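Long-range contact in uncharacterized ACR, COG1565 superfamily (Burkholderia thailandensis, PDB 4F3N), which is of unknown function but probably acts as an S-adenosylmethionine-dependent methyltransferase, perhaps one that symmetrically methylates arginines in proteins: residues G231-G236 with F247-F252. Sequence-based numbering, arbitrary orientation.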
# COMPACT_ATOMS: atom_id res chain seq x y z
N GLY A 231 -20.07 2.48 -23.86
CA GLY A 231 -19.75 3.14 -22.61
C GLY A 231 -18.91 2.22 -21.73
O GLY A 231 -18.56 1.08 -22.13
N TRP A 232 -18.62 2.71 -20.52
CA TRP A 232 -17.83 1.93 -19.54
C TRP A 232 -18.55 0.71 -19.10
O TRP A 232 -19.77 0.70 -19.01
CB TRP A 232 -17.52 2.77 -18.34
CG TRP A 232 -16.51 3.84 -18.62
CD1 TRP A 232 -16.75 5.17 -18.91
CD2 TRP A 232 -15.06 3.68 -18.64
NE1 TRP A 232 -15.56 5.85 -19.10
CE2 TRP A 232 -14.51 5.00 -18.96
CE3 TRP A 232 -14.18 2.61 -18.45
CZ2 TRP A 232 -13.14 5.22 -19.05
CZ3 TRP A 232 -12.81 2.85 -18.55
CH2 TRP A 232 -12.31 4.11 -18.84
N CYS A 233 -17.81 -0.36 -18.86
CA CYS A 233 -18.36 -1.55 -18.24
C CYS A 233 -17.36 -2.15 -17.29
O CYS A 233 -16.24 -1.66 -17.18
CB CYS A 233 -18.73 -2.56 -19.28
SG CYS A 233 -17.31 -3.18 -20.14
N GLU A 234 -17.77 -3.21 -16.61
CA GLU A 234 -16.88 -3.85 -15.64
C GLU A 234 -16.19 -5.04 -16.28
O GLU A 234 -16.84 -5.87 -16.92
CB GLU A 234 -17.64 -4.25 -14.39
CG GLU A 234 -16.70 -4.84 -13.33
CD GLU A 234 -17.18 -4.76 -11.91
OE1 GLU A 234 -18.40 -4.52 -11.66
OE2 GLU A 234 -16.31 -4.93 -11.03
N ARG A 235 -14.87 -5.12 -16.06
CA ARG A 235 -14.08 -6.24 -16.42
C ARG A 235 -13.93 -7.17 -15.20
O ARG A 235 -13.29 -6.82 -14.22
CB ARG A 235 -12.72 -5.78 -16.92
CG ARG A 235 -11.84 -6.95 -17.33
CD ARG A 235 -10.72 -6.57 -18.26
NE ARG A 235 -11.23 -6.17 -19.57
CZ ARG A 235 -10.50 -5.93 -20.65
NH1 ARG A 235 -9.17 -6.02 -20.66
NH2 ARG A 235 -11.13 -5.57 -21.76
N GLY A 236 -14.54 -8.35 -15.30
CA GLY A 236 -14.46 -9.35 -14.25
C GLY A 236 -13.82 -10.61 -14.74
O GLY A 236 -13.04 -10.62 -15.72
N PHE A 247 -10.54 -12.86 -18.51
CA PHE A 247 -11.28 -11.62 -18.25
C PHE A 247 -12.55 -11.62 -19.11
O PHE A 247 -12.55 -12.16 -20.22
CB PHE A 247 -10.46 -10.38 -18.62
CG PHE A 247 -9.30 -10.12 -17.72
CD1 PHE A 247 -9.49 -9.76 -16.39
CD2 PHE A 247 -8.03 -10.16 -18.23
CE1 PHE A 247 -8.40 -9.47 -15.58
CE2 PHE A 247 -6.93 -9.86 -17.44
CZ PHE A 247 -7.13 -9.52 -16.12
N ALA A 248 -13.60 -10.98 -18.61
CA ALA A 248 -14.85 -10.90 -19.32
C ALA A 248 -15.51 -9.63 -18.96
O ALA A 248 -15.61 -9.31 -17.77
CB ALA A 248 -15.77 -12.07 -18.98
N ASP A 249 -15.97 -8.89 -19.97
CA ASP A 249 -16.54 -7.57 -19.74
C ASP A 249 -18.06 -7.63 -19.68
O ASP A 249 -18.67 -8.31 -20.50
CB ASP A 249 -16.09 -6.64 -20.85
CG ASP A 249 -14.61 -6.37 -20.82
OD1 ASP A 249 -14.04 -6.39 -19.72
OD2 ASP A 249 -14.04 -6.10 -21.89
N ARG A 250 -18.66 -6.94 -18.69
CA ARG A 250 -20.12 -6.97 -18.47
C ARG A 250 -20.61 -5.58 -18.13
O ARG A 250 -19.92 -4.83 -17.45
CB ARG A 250 -20.41 -7.85 -17.26
CG ARG A 250 -21.68 -8.65 -17.38
CD ARG A 250 -21.70 -9.78 -16.38
NE ARG A 250 -22.07 -9.29 -15.06
CZ ARG A 250 -22.51 -10.06 -14.06
NH1 ARG A 250 -22.81 -9.51 -12.89
NH2 ARG A 250 -22.64 -11.38 -14.23
N PRO A 251 -21.84 -5.22 -18.57
CA PRO A 251 -22.37 -3.95 -18.11
C PRO A 251 -22.46 -3.87 -16.59
O PRO A 251 -22.65 -4.90 -15.92
CB PRO A 251 -23.79 -3.90 -18.72
CG PRO A 251 -23.77 -4.89 -19.81
CD PRO A 251 -22.72 -5.90 -19.51
N PHE A 252 -22.35 -2.66 -16.06
CA PHE A 252 -22.46 -2.43 -14.62
C PHE A 252 -23.83 -2.85 -14.10
O PHE A 252 -24.81 -2.71 -14.81
CB PHE A 252 -22.18 -0.95 -14.31
CG PHE A 252 -20.72 -0.61 -14.39
CD1 PHE A 252 -19.86 -1.04 -13.39
CD2 PHE A 252 -20.19 0.07 -15.47
CE1 PHE A 252 -18.51 -0.77 -13.46
CE2 PHE A 252 -18.84 0.36 -15.54
CZ PHE A 252 -18.00 -0.06 -14.54
O HOH W 1 -22.08 -0.61 -18.01
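Phe-247 lies against the aliphatic part of Arg-235: CD1 of the ring is 3.8 Å from CG of the arginine, while O of Gly-236 sits at the ring edge. The side chain also touches Leu-224 of strand 223-228, and its ring meets that of Phe-329. Ala-248 and Gly-236 exchange two backbone hydrogen bonds, and O of Ala-248 also accepts one from NE1 of Trp-75. Asp-249 and Arg-235 form the non-hydrogen-bonded pair, and their side chains supply the link that the backbone does not. CG of Asp-249 stands beside its own backbone N (chi1 -67°), which puts the carboxylate within reach of Arg-235 across the pair. The guanidinium and carboxylate planes are 17° apart. In this side-on salt bridge NE of Arg-235 donates to OD1 of Asp-249 (2.8 Å) and NH2 of Arg-235 to OD2 of Asp-249 (3.0 Å), each oxygen offering its syn lone pair, so the carboxylate is probably fixed in rotation. CB of the same aspartate packs against SG of Cys-233 at 3.7 Å. Arg-250 pairs with Glu-234 through two backbone hydrogen bonds of 2.8 Å between N of one and O of the other; the Glu-234 carboxylate turns instead to Arg-223. Beyond this pair, a water bridges N of Phe-252 to O of Trp-232. The Phe-252 ring lies across strand 231-236, with CE2 3.3 Å from CA of Cys-233, N of Glu-234 over one face and CB of Trp-232 at the edge. Strands 231-239 and 245-250 thus form an antiparallel beta hairpin, part of a small sheet separate from the seven-stranded Rossmann-like sheet of the methyltransferase fold.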